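Local coordinates for protein UTP-glucose-1-phosphate uridylyltransferase 2 (Trypanosoma brucei, PDB 3GUE) that probably catalyses the transfer of a uridylyl group from UTP to glucose 1-phosphate, giving UDP-glucose and diphosphate, and holds bound UDP-glucose here, at residues Y46-E49 and K50-S53; C247-T250 and E251-K255; P337-S340 and Q341-K344; P374-T377 and C378-L382; S472-L476 and D477-V481. All coordinates share one frame; numbering follows the deposited sequence.

Overall arrangement
The five contacts are all local and follow one another along the chain in numerical order. Interactions 2 and 4 lie nearest the bound UDP-glucose. Their centres are about 13 Å apart, and they touch where K255 meets T377 and K376. Interaction 2 leaves strand 242-248 of the central mixed sheet. Interaction 4 reaches the bound UDP-glucose through K376 and starts helix 378-385. Interaction 1 is a surface turn, its centre about 19 Å from that of interaction 2. Interaction 3 joins two strands of the antiparallel sheet. Interaction 5 lies in the C-terminal parallel-stranded region, its centre about 22 Å from that of interaction 4. The set thus runs from the nucleotide-sugar site to the periphery.

Interaction 1: Y46-E49 and K50-S53; sequences YIPE and KSIS. Unlike the reference sequence in segment 50-53: S53 (reference Phe).
The carbonyl oxygen P48 O is gripped twice by one residue, S51. The hydroxyl S51 OG donates to P48 O at 2.6 Å and lies in the carbonyl plane. The amide S51 N bonds to P48 O at 2.7 Å, but it comes from above that plane, 40° out of it. The S51 hydroxyl sits between its own backbone N and carbonyl carbon (chi1 74°). That rotation turns it back over P48, where OG also meets the ring atom P48 CD at 3.5 Å. A second, weak backbone bond joins I52 N to E49 O at 3.3 Å. Both backbone bonds span three residues, as in a 3-10 turn. Beside the turn is a small apolar patch. The branch methyl I47 CG2 meets I52 CG2 at 3.8 Å, and the two side chains cross at about a right angle. I52 also rests on V277 and R279 of strand 275-280. E49 leaves the turn with CG anti to its backbone N. Its carboxylate bonds to H298 and forms salt bridges with R279 and K297. A water lies 2.8 Å from both E49 OE2 and I52 O and can bridge them, though other acceptors nearby compete for its protons. Basic partners on both carboxylate oxygens would be expected to keep E49 ionised, and this acid ties the surface turn to the strand that ends at the UDP-glucose-binding E280.

Interaction 2: C247-T250 and E251-K255; sequences CRRT and ESDKK
D253 folds back against T250, and the two residues are joined by two bonds running in opposite directions. T250 N donates to D253 OD2 at 2.8 Å in a nearly straight bond (169°). It meets the oxygen on its anti side, 29° out of the carboxylate plane. In return D253 N donates to T250 O at 3.0 Å. The D253 side chain leans beside its own backbone N (chi1 -54°), which carries the carboxylate back over the turn. T250 OG1 and S252 OG share a hydrogen bond of 2.8 Å. R249 closes the buried side. Its CG packs on D253 CB at 3.6 Å, and the extended chain then runs past D253 in the opposite direction. R249 NE bonds to D253 O at 3.1 Å, at the guanidinium edge and slightly tilted from its plane, while NH2 adds a weak bond. The charged ends have further partners: R249 NH1 bonds to F292 O and H298 O, and D253 OD1 forms a salt bridge with R369. The other side is looser. E251 and K254 are exposed, and K254 NZ reaches back to E251 O at 3.2 Å. The core is a type I beta turn from T250 to D253, braced by the bond from T250 N to the D253 carboxylate. It leads from strand 242-248 to K255 and G257. Both have been seen to bind UDP-glucose in this protein, though K255 does not bind this chain's ligand here.

Interaction 3: P337-S340 and Q341-K344; sequences PQDS and QSTK
D339 lays its carboxylate over the turn that it begins, beside Q341 and S342. Its CG stands anti to the backbone N (chi1 178°), which swings the group forward along the chain. D339 OD2 accepts from Q341 N at 3.0 Å. The amide meets this oxygen from above the carboxylate plane, 57° out of it. The same oxygen touches Q341 CB at 3.5 Å, and the other one, D339 OD1, lies 3.8 Å from S342 CB. The flat ends of D339 and Q341 are turned well away from each other, their planes 67° apart. This is an Asx turn on top of a type I beta turn that runs from D339 to S342. The beta turn is closed by S342 N, which donates to D339 O at 3.0 Å. The hydroxyl S342 OG bonds to D339 O as well, at 2.7 Å and in the carbonyl plane, whereas the amide approaches from above it. T334 OG1 is a further partner of D339 O, and S342 OG also bonds to N336 N. The loop joins strands 329-334 and 344-349 of the antiparallel sheet, away from the UDP-glucose site. A water bridges S340 O and S342 O. Q341 is exposed and touches a crystal neighbour. Past the turn, the backbone of T343 pairs with V335 and that of K344 with Q170.

Interaction 4: P374-T377 and C378-L382; sequences PVKT and CSDLL. With UPG (uridine-5'-diphosphate-glucose), chain C.
C378 starts the helix directly after T377, the N-cap residue, and its side chain lies against F423 and M90. S379 follows and turns its hydroxyl back to the cap: S379 OG and T377 OG1 share a hydrogen bond of 2.7 Å. D380 comes next and binds the loop in two ways. Its amide D380 N donates to T377 OG1 at 3.2 Å, the capping bond. Its carboxylate oxygen D380 OD2 accepts from K376 N at 2.9 Å and from T377 N at 3.2 Å, both on the anti side. The K376 amide lies closer to the carboxylate plane, 16° out of it against 35° for that of T377. T377 and D380 thus form a capping box at the start of helix 378-385. The same D380 oxygen also holds the K376 amide, while the K376 side chain, bent at chi2 and chi3, leads away to the bound UDP-glucose. There K376 NZ donates to the phosphate oxygen O1A at 2.8 Å, and also to the bridging oxygen O3A and the sugar hydroxyl O6'. D221 adds a salt bridge to the same nitrogen. Back on the helix, a water links D380 O to P374 O. L381 N bonds to T377 O at 3.0 Å, and L381 CB meets the V375 CG1 methyl at 4.0 Å. L382 continues the helix through L382 N and C378 O, its side chain packed on F423, V427, I410 and L412.

Interaction 5: S472-L476 and D477-V481; sequences SGRVL and DNEVV. Unlike the reference sequence in segment 472-476: S472 (reference Asn).
This is a mixed contact, a salt bridge beside an apolar pair, at the corner between strands 475-477 and 480-483, on the protein surface. The bridge joins R474 NH2 to E479 OE2 at 3.1 Å. The oxygen lies at the edge of the guanidinium, in its plane. The nitrogen, in contrast, meets the carboxylate from above its plane, 52° out of it. The two flat groups are turned 67° apart, so one N-H makes this link and not a flat two-bond pair. E479 gets there with CG anti to its backbone N (chi1 176°) and a chain extended beyond it, while the arginine chain is bent at chi2. L476 fills the angle between them. Its CD2 methyl lies over one face of the R474 guanidinium, offset toward the rim. The same methyl touches E479 OE1 at 3.4 Å and V481 CG2 at 3.4 Å. The second of these is closer than usual for two carbons, so the packing is tight here. L476 and V481 cross at about a right angle. The V475 and D477 side chains lie side by side and point the same way, V475 CG1 to D477 CB 4.1 Å. N478 makes the corner and ties its side chain to N457 N, in the loop between strands 453-455 and 458-462. L476 also packs on V458 and I460 of strand 458-462. Strand 475-477 runs parallel to 453-455, and 480-483 parallel to 458-462, an arrangement consistent with the C-terminal left-handed beta-helix of this enzyme family, with 480-483 an outermost strand of its sheet.

Interaction 1: Y46-E49 and K50-S53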
# COMPACT_ATOMS: atom_id res chain seq x y z
N TYR A 46 11.70 -4.51 -15.11
CA TYR A 46 10.44 -4.51 -15.85
C TYR A 46 9.88 -5.90 -16.12
O TYR A 46 10.64 -6.86 -16.36
CB TYR A 46 10.53 -3.77 -17.18
CG TYR A 46 10.67 -2.26 -17.11
CD1 TYR A 46 10.08 -1.52 -16.09
CD2 TYR A 46 11.35 -1.58 -18.10
CE1 TYR A 46 10.22 -0.14 -16.05
CE2 TYR A 46 11.49 -0.23 -18.07
CZ TYR A 46 10.92 0.50 -17.05
OH TYR A 46 11.09 1.86 -17.04
N ILE A 47 8.56 -5.96 -16.18
CA ILE A 47 7.81 -7.15 -16.58
C ILE A 47 7.01 -6.82 -17.85
O ILE A 47 5.88 -6.35 -17.77
CB ILE A 47 6.87 -7.61 -15.43
CG1 ILE A 47 7.70 -8.02 -14.20
CG2 ILE A 47 5.90 -8.74 -15.89
CD1 ILE A 47 6.89 -8.12 -12.91
N PRO A 48 7.63 -7.02 -19.04
CA PRO A 48 6.98 -6.63 -20.29
C PRO A 48 5.77 -7.50 -20.59
O PRO A 48 5.80 -8.70 -20.29
CB PRO A 48 8.08 -6.85 -21.34
CG PRO A 48 9.33 -6.98 -20.57
CD PRO A 48 8.94 -7.62 -19.29
N GLU A 49 4.73 -6.89 -21.15
CA GLU A 49 3.46 -7.57 -21.44
C GLU A 49 3.68 -8.91 -22.10
O GLU A 49 2.95 -9.87 -21.85
CB GLU A 49 2.54 -6.70 -22.32
CG GLU A 49 1.09 -7.22 -22.46
CD GLU A 49 0.30 -7.15 -21.16
OE1 GLU A 49 0.71 -6.37 -20.28
OE2 GLU A 49 -0.71 -7.86 -21.03
N LYS A 50 4.71 -8.98 -22.94
CA LYS A 50 4.97 -10.18 -23.73
C LYS A 50 5.60 -11.34 -22.93
O LYS A 50 5.74 -12.47 -23.46
CB LYS A 50 5.76 -9.80 -24.98
CG LYS A 50 4.88 -9.14 -26.04
CD LYS A 50 5.55 -9.09 -27.41
CE LYS A 50 4.76 -8.23 -28.38
NZ LYS A 50 5.48 -8.02 -29.71
N SER A 51 5.89 -11.06 -21.65
CA SER A 51 6.52 -12.03 -20.73
C SER A 51 5.49 -12.74 -19.85
O SER A 51 5.82 -13.68 -19.11
CB SER A 51 7.58 -11.34 -19.85
OG SER A 51 6.99 -10.52 -18.85
N ILE A 52 4.25 -12.28 -19.94
CA ILE A 52 3.20 -12.78 -19.07
C ILE A 52 1.90 -13.03 -19.82
O ILE A 52 1.70 -12.56 -20.95
CB ILE A 52 2.93 -11.81 -17.90
CG1 ILE A 52 2.71 -10.39 -18.43
CG2 ILE A 52 4.07 -11.90 -16.87
CD1 ILE A 52 1.95 -9.49 -17.50
N SER A 53 1.04 -13.79 -19.16
CA SER A 53 -0.27 -14.16 -19.65
C SER A 53 -1.27 -13.70 -18.59
O SER A 53 -0.93 -13.69 -17.40
CB SER A 53 -0.35 -15.66 -19.80
OG SER A 53 0.46 -16.06 -20.88
O HOH W 1 -0.35 -10.65 -21.00

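Interaction 2: C247-T250 and E251-K255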
# COMPACT_ATOMS: atom_id res chain seq x y z
N CYS A 247 -9.16 -8.28 -5.57
CA CYS A 247 -10.50 -7.85 -5.97
C CYS A 247 -10.62 -7.86 -7.50
O CYS A 247 -9.63 -7.67 -8.23
CB CYS A 247 -10.79 -6.44 -5.43
SG CYS A 247 -10.95 -6.29 -3.61
N ARG A 248 -11.84 -8.09 -7.98
CA ARG A 248 -12.20 -7.74 -9.34
C ARG A 248 -11.83 -6.26 -9.52
O ARG A 248 -12.38 -5.36 -8.85
CB ARG A 248 -13.70 -8.03 -9.60
CG ARG A 248 -14.30 -7.40 -10.87
CD ARG A 248 -13.83 -8.10 -12.13
NE ARG A 248 -14.45 -7.57 -13.35
CZ ARG A 248 -14.20 -8.02 -14.58
NH1 ARG A 248 -13.35 -9.03 -14.76
NH2 ARG A 248 -14.80 -7.47 -15.64
N ARG A 249 -10.84 -6.03 -10.37
CA ARG A 249 -10.37 -4.70 -10.67
C ARG A 249 -11.50 -3.80 -11.20
O ARG A 249 -12.34 -4.25 -11.96
CB ARG A 249 -9.25 -4.77 -11.70
CG ARG A 249 -8.30 -3.57 -11.66
CD ARG A 249 -7.19 -3.82 -12.64
NE ARG A 249 -6.21 -2.73 -12.72
CZ ARG A 249 -5.24 -2.69 -13.61
NH1 ARG A 249 -5.09 -3.68 -14.49
NH2 ARG A 249 -4.39 -1.68 -13.61
N THR A 250 -11.47 -2.53 -10.76
CA THR A 250 -12.40 -1.48 -11.20
C THR A 250 -11.63 -0.39 -11.93
O THR A 250 -10.39 -0.40 -11.96
CB THR A 250 -13.15 -0.83 -10.00
OG1 THR A 250 -12.20 -0.19 -9.13
CG2 THR A 250 -13.95 -1.87 -9.20
N GLU A 251 -12.35 0.56 -12.52
CA GLU A 251 -11.73 1.68 -13.21
C GLU A 251 -10.85 2.55 -12.27
O GLU A 251 -9.87 3.15 -12.72
CB GLU A 251 -12.81 2.52 -13.88
CG GLU A 251 -12.41 3.11 -15.21
CD GLU A 251 -13.32 4.26 -15.64
OE1 GLU A 251 -14.56 4.14 -15.52
OE2 GLU A 251 -12.78 5.29 -16.10
N SER A 252 -11.18 2.58 -10.98
CA SER A 252 -10.36 3.28 -9.98
C SER A 252 -9.01 2.60 -9.62
O SER A 252 -8.16 3.20 -8.99
CB SER A 252 -11.19 3.54 -8.71
OG SER A 252 -11.49 2.34 -8.04
N ASP A 253 -8.81 1.34 -10.02
CA ASP A 253 -7.55 0.65 -9.63
C ASP A 253 -6.50 0.90 -10.70
O ASP A 253 -6.40 0.15 -11.68
CB ASP A 253 -7.75 -0.86 -9.39
CG ASP A 253 -8.86 -1.17 -8.37
OD1 ASP A 253 -8.86 -0.61 -7.25
OD2 ASP A 253 -9.74 -1.99 -8.69
N LYS A 254 -5.69 1.95 -10.50
CA LYS A 254 -4.74 2.41 -11.53
C LYS A 254 -3.28 2.27 -11.09
O LYS A 254 -2.35 2.12 -11.93
CB LYS A 254 -5.01 3.86 -11.86
CG LYS A 254 -6.31 4.07 -12.61
CD LYS A 254 -6.52 5.53 -12.91
CE LYS A 254 -7.84 5.74 -13.65
NZ LYS A 254 -8.07 4.75 -14.78
N LYS A 255 -3.10 2.37 -9.78
CA LYS A 255 -1.78 2.28 -9.14
C LYS A 255 -1.75 1.15 -8.09
O LYS A 255 -2.58 1.09 -7.19
CB LYS A 255 -1.41 3.65 -8.48
CG LYS A 255 -1.21 4.79 -9.53
CD LYS A 255 -0.91 6.15 -8.83
CE LYS A 255 0.52 6.25 -8.25
NZ LYS A 255 0.66 7.45 -7.31

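Interaction 3: P337-S340 and Q341-K344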
# COMPACT_ATOMS: atom_id res chain seq x y z
N PRO A 337 11.97 14.81 -4.20
CA PRO A 337 10.80 14.46 -4.98
C PRO A 337 10.05 15.70 -5.45
O PRO A 337 9.53 15.72 -6.58
CB PRO A 337 9.96 13.64 -3.99
CG PRO A 337 10.93 13.11 -3.00
CD PRO A 337 11.95 14.17 -2.86
N GLN A 338 10.00 16.73 -4.61
CA GLN A 338 9.35 18.00 -4.96
C GLN A 338 10.08 18.87 -6.01
O GLN A 338 9.43 19.66 -6.70
CB GLN A 338 9.06 18.82 -3.69
N ASP A 339 11.42 18.74 -6.11
CA ASP A 339 12.24 19.51 -7.06
C ASP A 339 12.69 18.68 -8.29
O ASP A 339 13.65 17.88 -8.23
CB ASP A 339 13.46 20.12 -6.33
CG ASP A 339 14.41 20.90 -7.25
OD1 ASP A 339 15.52 21.22 -6.76
OD2 ASP A 339 14.09 21.22 -8.41
N SER A 340 12.01 18.91 -9.42
CA SER A 340 12.24 18.15 -10.65
C SER A 340 13.65 18.36 -11.26
O SER A 340 14.04 17.68 -12.22
CB SER A 340 11.18 18.52 -11.69
OG SER A 340 11.53 19.74 -12.34
N GLN A 341 14.39 19.32 -10.72
CA GLN A 341 15.70 19.65 -11.26
C GLN A 341 16.80 19.11 -10.36
O GLN A 341 17.97 19.29 -10.66
CB GLN A 341 15.86 21.15 -11.44
CG GLN A 341 15.07 21.70 -12.61
CD GLN A 341 14.86 23.19 -12.54
OE1 GLN A 341 15.67 23.91 -11.95
NE2 GLN A 341 13.76 23.66 -13.12
N SER A 342 16.42 18.48 -9.25
CA SER A 342 17.40 17.85 -8.36
C SER A 342 17.87 16.55 -8.96
O SER A 342 17.17 15.97 -9.82
CB SER A 342 16.87 17.67 -6.93
OG SER A 342 15.70 16.86 -6.88
N THR A 343 19.05 16.11 -8.51
CA THR A 343 19.72 14.90 -8.99
C THR A 343 18.78 13.71 -9.20
O THR A 343 18.06 13.31 -8.28
CB THR A 343 20.90 14.50 -8.05
OG1 THR A 343 21.84 15.58 -7.96
CG2 THR A 343 21.65 13.22 -8.57
N LYS A 344 18.82 13.15 -10.41
CA LYS A 344 18.05 11.97 -10.78
C LYS A 344 18.63 10.70 -10.14
O LYS A 344 19.83 10.46 -10.23
CB LYS A 344 18.03 11.79 -12.30
CG LYS A 344 17.31 12.87 -13.10
CD LYS A 344 17.11 12.34 -14.52
CE LYS A 344 16.24 13.26 -15.34
NZ LYS A 344 17.03 14.07 -16.30
O HOH W 2 16.49 16.21 -12.48

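Interaction 4: P374-T377 and C378-L382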
# COMPACT_ATOMS: atom_id res chain seq x y z
N PRO A 374 -8.52 1.55 -0.87
CA PRO A 374 -7.14 2.03 -0.93
C PRO A 374 -7.07 3.56 -1.04
O PRO A 374 -7.96 4.19 -1.64
CB PRO A 374 -6.63 1.44 -2.26
CG PRO A 374 -7.87 1.44 -3.14
CD PRO A 374 -8.96 0.98 -2.16
N VAL A 375 -6.01 4.12 -0.48
CA VAL A 375 -5.65 5.53 -0.71
C VAL A 375 -4.18 5.60 -1.10
O VAL A 375 -3.30 5.57 -0.23
CB VAL A 375 -5.92 6.42 0.54
CG1 VAL A 375 -5.43 7.89 0.30
CG2 VAL A 375 -7.46 6.39 0.91
N LYS A 376 -3.95 5.65 -2.43
CA LYS A 376 -2.62 5.81 -3.02
C LYS A 376 -2.43 7.26 -3.46
O LYS A 376 -1.29 7.77 -3.48
CB LYS A 376 -2.47 4.94 -4.28
CG LYS A 376 -2.95 3.52 -4.18
CD LYS A 376 -1.99 2.70 -3.36
CE LYS A 376 -2.50 2.47 -1.96
NZ LYS A 376 -1.71 1.38 -1.34
N THR A 377 -3.54 7.91 -3.76
CA THR A 377 -3.53 9.27 -4.30
C THR A 377 -4.54 10.19 -3.59
O THR A 377 -5.36 9.75 -2.78
CB THR A 377 -3.90 9.29 -5.81
OG1 THR A 377 -5.26 8.87 -5.95
CG2 THR A 377 -2.98 8.39 -6.63
N CYS A 378 -4.46 11.48 -3.93
CA CYS A 378 -5.36 12.49 -3.39
C CYS A 378 -6.77 12.28 -3.96
O CYS A 378 -7.74 12.56 -3.26
CB CYS A 378 -4.85 13.91 -3.66
SG CYS A 378 -3.47 14.49 -2.64
N SER A 379 -6.88 11.77 -5.20
CA SER A 379 -8.16 11.30 -5.77
C SER A 379 -8.86 10.21 -4.98
O SER A 379 -10.08 10.27 -4.81
CB SER A 379 -8.08 10.92 -7.27
OG SER A 379 -6.92 10.16 -7.62
N ASP A 380 -8.08 9.26 -4.48
CA ASP A 380 -8.55 8.21 -3.58
C ASP A 380 -8.99 8.78 -2.26
O ASP A 380 -10.03 8.35 -1.69
CB ASP A 380 -7.43 7.20 -3.30
CG ASP A 380 -7.06 6.31 -4.50
OD1 ASP A 380 -7.90 6.02 -5.35
OD2 ASP A 380 -5.89 5.88 -4.56
N LEU A 381 -8.19 9.73 -1.77
CA LEU A 381 -8.44 10.42 -0.49
C LEU A 381 -9.73 11.20 -0.49
O LEU A 381 -10.45 11.19 0.50
CB LEU A 381 -7.30 11.37 -0.16
CG LEU A 381 -7.43 12.11 1.18
CD1 LEU A 381 -7.45 11.08 2.33
CD2 LEU A 381 -6.26 13.12 1.31
N LEU A 382 -9.97 11.91 -1.60
CA LEU A 382 -11.24 12.56 -1.86
C LEU A 382 -12.43 11.60 -1.72
O LEU A 382 -13.45 11.95 -1.09
CB LEU A 382 -11.25 13.20 -3.27
CG LEU A 382 -12.57 13.75 -3.85
CD1 LEU A 382 -13.19 14.78 -2.89
CD2 LEU A 382 -12.33 14.38 -5.25
N1 UPG C . 5.18 0.87 2.95
C2 UPG C . 6.08 0.41 3.95
N3 UPG C . 7.42 0.37 3.61
C4 UPG C . 7.90 0.74 2.38
C5 UPG C . 7.02 1.17 1.39
C6 UPG C . 5.66 1.24 1.66
O2 UPG C . 5.75 0.08 5.09
O4 UPG C . 9.13 0.67 2.21
C1C UPG C . 3.72 0.93 3.26
C2C UPG C . 2.91 2.19 2.92
O2C UPG C . 3.06 3.19 3.94
C3C UPG C . 1.50 1.61 2.94
C4C UPG C . 1.70 0.24 2.30
O4C UPG C . 3.10 -0.10 2.46
O3C UPG C . 1.09 1.41 4.29
C5C UPG C . 1.39 0.26 0.77
O5C UPG C . 2.30 1.02 0.02
PA UPG C . 1.79 1.96 -1.20
O1A UPG C . 0.64 2.72 -0.64
O2A UPG C . 2.90 2.69 -1.82
O3A UPG C . 1.18 0.84 -2.24
PB UPG C . 1.97 0.07 -3.44
O1B UPG C . 3.18 -0.54 -2.86
O2B UPG C . 2.09 0.94 -4.65
O3B UPG C . 0.85 -1.01 -3.81
C1' UPG C . 0.48 -2.03 -2.81
C2' UPG C . 0.76 -3.41 -3.40
C3' UPG C . -0.04 -3.53 -4.69
C4' UPG C . -1.54 -3.38 -4.37
C5' UPG C . -1.80 -2.03 -3.65
C6' UPG C . -3.18 -2.01 -3.05
O2' UPG C . 2.16 -3.58 -3.69
O3' UPG C . 0.27 -4.76 -5.32
O4' UPG C . -2.32 -3.47 -5.55
O5' UPG C . -0.91 -1.80 -2.53
O6' UPG C . -3.54 -0.66 -2.75
O HOH W 3 -10.40 5.76 -1.93

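Interaction 5: S472-L476 and D477-V481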
# COMPACT_ATOMS: atom_id res chain seq x y z
N SER A 472 -22.09 26.63 -2.99
CA SER A 472 -22.65 25.74 -1.98
C SER A 472 -24.07 25.26 -2.35
O SER A 472 -24.90 26.04 -2.80
CB SER A 472 -22.61 26.42 -0.60
OG SER A 472 -21.27 26.76 -0.25
N GLY A 473 -24.33 23.97 -2.22
CA GLY A 473 -25.64 23.40 -2.54
C GLY A 473 -25.83 23.06 -4.02
O GLY A 473 -26.88 22.53 -4.39
N ARG A 474 -24.84 23.37 -4.85
CA ARG A 474 -24.86 23.00 -6.28
C ARG A 474 -25.02 21.49 -6.49
O ARG A 474 -24.28 20.69 -5.92
CB ARG A 474 -23.58 23.47 -6.97
CG ARG A 474 -23.47 23.14 -8.46
CD ARG A 474 -24.07 24.23 -9.31
NE ARG A 474 -24.00 23.93 -10.75
CZ ARG A 474 -23.06 24.37 -11.57
NH1 ARG A 474 -22.08 25.16 -11.12
NH2 ARG A 474 -23.09 24.03 -12.84
N VAL A 475 -26.01 21.11 -7.28
CA VAL A 475 -26.17 19.72 -7.72
C VAL A 475 -25.58 19.58 -9.13
O VAL A 475 -26.02 20.23 -10.09
CB VAL A 475 -27.68 19.26 -7.76
CG1 VAL A 475 -27.78 17.82 -8.30
CG2 VAL A 475 -28.33 19.38 -6.39
N LEU A 476 -24.56 18.73 -9.25
CA LEU A 476 -24.01 18.39 -10.55
C LEU A 476 -24.45 16.98 -10.89
O LEU A 476 -23.92 15.99 -10.35
CB LEU A 476 -22.50 18.50 -10.54
CG LEU A 476 -21.93 19.91 -10.38
CD1 LEU A 476 -20.58 19.74 -9.74
CD2 LEU A 476 -21.85 20.66 -11.73
N ASP A 477 -25.42 16.91 -11.79
CA ASP A 477 -26.10 15.66 -12.13
C ASP A 477 -25.80 15.28 -13.58
O ASP A 477 -26.40 15.84 -14.51
CB ASP A 477 -27.61 15.87 -11.94
CG ASP A 477 -28.40 14.58 -12.00
OD1 ASP A 477 -27.81 13.51 -12.22
OD2 ASP A 477 -29.64 14.66 -11.81
N ASN A 478 -24.86 14.35 -13.77
CA ASN A 478 -24.43 13.96 -15.12
C ASN A 478 -24.09 15.15 -16.03
O ASN A 478 -24.39 15.15 -17.24
CB ASN A 478 -25.50 13.05 -15.74
CG ASN A 478 -25.18 11.60 -15.56
OD1 ASN A 478 -24.26 11.08 -16.20
ND2 ASN A 478 -25.89 10.95 -14.64
N GLU A 479 -23.44 16.15 -15.44
CA GLU A 479 -23.20 17.44 -16.09
C GLU A 479 -21.73 17.62 -16.43
O GLU A 479 -20.85 17.13 -15.73
CB GLU A 479 -23.68 18.55 -15.15
CG GLU A 479 -23.44 19.99 -15.59
CD GLU A 479 -24.17 21.00 -14.68
OE1 GLU A 479 -24.64 20.60 -13.60
OE2 GLU A 479 -24.28 22.18 -15.06
N VAL A 480 -21.49 18.34 -17.52
CA VAL A 480 -20.16 18.74 -17.93
C VAL A 480 -20.11 20.26 -17.76
O VAL A 480 -20.92 20.98 -18.37
CB VAL A 480 -19.87 18.32 -19.40
CG1 VAL A 480 -18.67 19.07 -19.97
CG2 VAL A 480 -19.65 16.81 -19.50
N VAL A 481 -19.17 20.72 -16.93
CA VAL A 481 -18.98 22.15 -16.64
C VAL A 481 -17.66 22.61 -17.27
O VAL A 481 -16.60 22.07 -16.98
CB VAL A 481 -19.04 22.44 -15.10
CG1 VAL A 481 -18.81 23.92 -14.77
CG2 VAL A 481 -20.37 21.96 -14.53